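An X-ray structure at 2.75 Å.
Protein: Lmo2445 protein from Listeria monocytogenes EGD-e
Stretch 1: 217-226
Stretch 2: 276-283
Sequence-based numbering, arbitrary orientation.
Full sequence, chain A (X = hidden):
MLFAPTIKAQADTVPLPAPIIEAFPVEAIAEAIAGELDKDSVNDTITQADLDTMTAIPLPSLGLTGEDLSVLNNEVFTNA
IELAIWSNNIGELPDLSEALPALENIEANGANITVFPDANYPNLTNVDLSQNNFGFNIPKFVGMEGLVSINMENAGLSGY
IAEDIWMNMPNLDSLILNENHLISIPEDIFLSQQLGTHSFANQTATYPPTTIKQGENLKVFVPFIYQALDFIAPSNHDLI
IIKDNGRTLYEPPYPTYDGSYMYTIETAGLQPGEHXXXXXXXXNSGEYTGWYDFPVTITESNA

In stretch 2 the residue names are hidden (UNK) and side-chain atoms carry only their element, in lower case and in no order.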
# COMPACT_ATOMS: atom_id res chain seq x y z
N ASN A 217 -3.16 25.19 -24.29
CA ASN A 217 -3.89 24.70 -23.13
C ASN A 217 -3.64 23.20 -22.84
O ASN A 217 -3.79 22.33 -23.68
CB ASN A 217 -5.34 25.24 -22.98
CG ASN A 217 -6.23 24.93 -24.14
OD1 ASN A 217 -5.96 24.03 -24.92
ND2 ASN A 217 -7.33 25.66 -24.24
N LEU A 218 -3.22 22.99 -21.60
CA LEU A 218 -2.80 21.71 -21.02
C LEU A 218 -3.73 20.49 -21.05
O LEU A 218 -4.88 20.57 -20.62
CB LEU A 218 -2.49 22.00 -19.55
CG LEU A 218 -1.76 20.95 -18.73
CD1 LEU A 218 -0.32 20.86 -19.21
CD2 LEU A 218 -1.81 21.36 -17.26
N LYS A 219 -3.18 19.36 -21.51
CA LYS A 219 -3.90 18.08 -21.59
C LYS A 219 -3.26 17.10 -20.63
O LYS A 219 -2.13 16.67 -20.83
CB LYS A 219 -3.87 17.54 -23.02
CG LYS A 219 -4.52 18.51 -23.97
CD LYS A 219 -4.76 18.01 -25.38
CE LYS A 219 -5.48 19.13 -26.14
NZ LYS A 219 -5.90 18.82 -27.52
N VAL A 220 -4.00 16.74 -19.58
CA VAL A 220 -3.52 15.83 -18.53
C VAL A 220 -4.17 14.44 -18.58
O VAL A 220 -5.31 14.31 -19.02
CB VAL A 220 -3.75 16.46 -17.14
CG1 VAL A 220 -2.95 17.74 -17.03
CG2 VAL A 220 -5.23 16.76 -16.89
N PHE A 221 -3.45 13.42 -18.09
CA PHE A 221 -3.91 12.00 -18.06
C PHE A 221 -4.51 11.69 -16.70
O PHE A 221 -3.77 11.53 -15.73
CB PHE A 221 -2.72 11.07 -18.36
CG PHE A 221 -3.04 9.60 -18.29
CD1 PHE A 221 -3.81 8.99 -19.26
CD2 PHE A 221 -2.53 8.81 -17.26
CE1 PHE A 221 -4.09 7.63 -19.21
CE2 PHE A 221 -2.80 7.45 -17.20
CZ PHE A 221 -3.59 6.86 -18.17
N VAL A 222 -5.85 11.60 -16.63
CA VAL A 222 -6.54 11.35 -15.37
C VAL A 222 -7.68 10.35 -15.54
O VAL A 222 -8.86 10.74 -15.63
CB VAL A 222 -7.12 12.67 -14.78
CG1 VAL A 222 -7.52 12.45 -13.31
CG2 VAL A 222 -6.11 13.81 -14.86
N PRO A 223 -7.35 9.04 -15.58
CA PRO A 223 -8.37 8.01 -15.75
C PRO A 223 -9.51 8.01 -14.74
O PRO A 223 -10.63 7.65 -15.09
CB PRO A 223 -7.58 6.71 -15.65
CG PRO A 223 -6.25 7.08 -16.15
CD PRO A 223 -6.00 8.47 -15.65
N PHE A 224 -9.21 8.43 -13.51
CA PHE A 224 -10.21 8.46 -12.44
C PHE A 224 -11.46 9.26 -12.83
O PHE A 224 -12.58 8.84 -12.53
CB PHE A 224 -9.59 9.04 -11.16
CG PHE A 224 -10.56 9.12 -10.00
CD1 PHE A 224 -11.34 10.25 -9.81
CD2 PHE A 224 -10.70 8.05 -9.12
CE1 PHE A 224 -12.23 10.32 -8.76
CE2 PHE A 224 -11.59 8.12 -8.06
CZ PHE A 224 -12.36 9.25 -7.89
N ILE A 225 -11.26 10.41 -13.47
CA ILE A 225 -12.37 11.27 -13.90
C ILE A 225 -13.42 10.52 -14.71
O ILE A 225 -14.62 10.66 -14.49
CB ILE A 225 -11.85 12.49 -14.71
CG1 ILE A 225 -11.04 13.42 -13.80
CG2 ILE A 225 -13.01 13.29 -15.31
CD1 ILE A 225 -10.36 14.56 -14.53
N TYR A 226 -12.96 9.71 -15.64
CA TYR A 226 -13.86 8.97 -16.51
C TYR A 226 -14.39 7.68 -15.88
O TYR A 226 -15.56 7.37 -16.03
CB TYR A 226 -13.14 8.71 -17.83
CG TYR A 226 -12.67 9.98 -18.49
CD1 TYR A 226 -11.45 10.56 -18.14
CD2 TYR A 226 -13.44 10.61 -19.47
CE1 TYR A 226 -11.02 11.72 -18.75
CE2 TYR A 226 -13.01 11.77 -20.09
CZ TYR A 226 -11.80 12.33 -19.73
OH TYR A 226 -11.35 13.48 -20.33
N UNK A 276 -0.19 26.59 -10.43
CA UNK A 276 -0.50 25.28 -9.87
C UNK A 276 -1.97 25.05 -10.21
O UNK A 276 -2.85 25.72 -9.68
c UNK A 276 -0.54 23.93 -7.67
c UNK A 276 -0.26 25.26 -8.37
c UNK A 276 -0.38 24.06 -6.17
c UNK A 276 0.37 22.85 -8.25
N UNK A 277 -2.23 24.12 -11.12
CA UNK A 277 -3.58 23.83 -11.55
C UNK A 277 -4.13 22.66 -10.77
O UNK A 277 -3.42 21.70 -10.49
c UNK A 277 -3.23 24.81 -13.83
c UNK A 277 -2.78 24.48 -15.24
c UNK A 277 -3.59 23.55 -13.04
c UNK A 277 -4.40 25.78 -13.85
N UNK A 278 -5.40 22.73 -10.42
CA UNK A 278 -6.03 21.69 -9.65
C UNK A 278 -7.41 21.32 -10.17
O UNK A 278 -8.20 22.19 -10.52
o UNK A 278 -7.83 21.49 -5.11
o UNK A 278 -5.72 22.05 -5.31
c UNK A 278 -6.83 21.18 -7.25
c UNK A 278 -6.79 21.61 -5.79
c UNK A 278 -6.10 22.13 -8.19
N UNK A 279 -7.67 20.02 -10.24
CA UNK A 279 -8.94 19.47 -10.65
C UNK A 279 -9.49 18.89 -9.35
O UNK A 279 -8.93 17.96 -8.82
c UNK A 279 -7.84 17.87 -14.02
c UNK A 279 -8.12 18.91 -12.95
c UNK A 279 -10.17 17.80 -12.06
c UNK A 279 -8.80 18.36 -11.69
N UNK A 280 -10.57 19.48 -8.84
CA UNK A 280 -11.21 19.06 -7.60
C UNK A 280 -12.51 18.35 -7.95
O UNK A 280 -13.38 18.94 -8.57
c UNK A 280 -11.47 20.29 -6.75
o UNK A 280 -12.23 19.99 -5.60
N UNK A 281 -12.63 17.09 -7.54
CA UNK A 281 -13.81 16.26 -7.80
C UNK A 281 -14.56 16.06 -6.49
O UNK A 281 -13.94 16.08 -5.43
c UNK A 281 -13.34 14.90 -8.30
c UNK A 281 -12.94 15.65 -10.67
c UNK A 281 -12.32 15.01 -9.44
c UNK A 281 -11.72 13.66 -9.77
N UNK A 282 -15.87 15.85 -6.53
CA UNK A 282 -16.67 15.67 -5.30
C UNK A 282 -18.06 15.17 -5.58
O UNK A 282 -18.60 15.48 -6.65
N UNK A 283 -18.66 14.42 -4.65
CA UNK A 283 -20.01 13.86 -4.86
C UNK A 283 -20.80 13.73 -3.56
O UNK A 283 -22.03 13.57 -3.60
c UNK A 283 -16.62 11.93 -7.42
c UNK A 283 -17.59 11.99 -6.43
c UNK A 283 -16.94 12.32 -8.71
o UNK A 283 -15.96 12.25 -9.70
c UNK A 283 -18.88 12.42 -6.67
c UNK A 283 -19.90 12.48 -5.54
c UNK A 283 -19.19 12.82 -7.98
c UNK A 283 -18.23 12.77 -9.00

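Position 276 carries four carbons forked at the second, with no polar atom; the side chain is out of reach of stretch 1. That fork identifies Leu276, which is partly exposed.

Position 277 shows the same four carbons forked at the second, but here CA-to-CB points toward stretch 1, and one terminal carbon lies against a methyl of Leu218. This is Leu277, its CD1 3.8 Å from Leu218 CD2. Both residues are buried, and two branched aliphatic chains meeting tip to tip can close the space between the backbones, where Leu218 CA and Leu277 CA are 9.7 Å apart.

At position 278 three carbons run in an unbranched line and the third bears two oxygens, a carboxylate: Glu278. Its side chain is extended and out of reach of stretch 1. The charged group thus avoids the apolar contact.

Position 279 has four carbons again, but forked at the first, one arm two carbons long. CA-to-CB points toward stretch 1, and the carbons touch Val220, Val222 and Ile225. The beta-branch means Ile279. CD1 lies 4.0 Å from Val220 CG2, 4.5 Å from Val222 CG2 and 4.2 Å from Ile225 CD1, and CG2 lies 4.1 Å from Ile225 CD1. A bulky apolar side chain suits this buried place, where Val220, Val222 and Ile225 converge; the short arm adds a second contact with Ile225.

Position 280 has one carbon followed by one oxygen, hence Ser280; this small, polar side chain is partly exposed and out of reach.

Position 281 bears four carbons forked at the second, with CA-to-CB directed toward stretch 1, and meets an aromatic ring. It is Leu281. Its CD1 approaches Phe224 CD1 to 3.4 Å at the ring's edge, near its plane, and lies 4.1 Å from Ile225 CG1, so one methyl contacts two helix residues.

Position 282 has no side-chain atoms: Gly282, where the strand has ended.

Position 283 has one carbon leading to a six-carbon ring that bears an oxygen, which lies near the ring of Phe224. This is Tyr283. The residue is exposed, yet its OH comes within 4.3 Å of Phe224 CE1; the hydroxyl is hydrogen-bonded elsewhere in the structure.

The contact follows the alternation of a strand: 277, 279 and 281 face stretch 1, whereas 276, 278 and 280 stay out of reach. No hydrogen bond crosses between the stretches. Apolar side chains pack across the gap, burying 312 Å² in total, with Ile279 and Leu281 contributing most on the strand side.

Stretch 2 (276-283) LLEISLGY
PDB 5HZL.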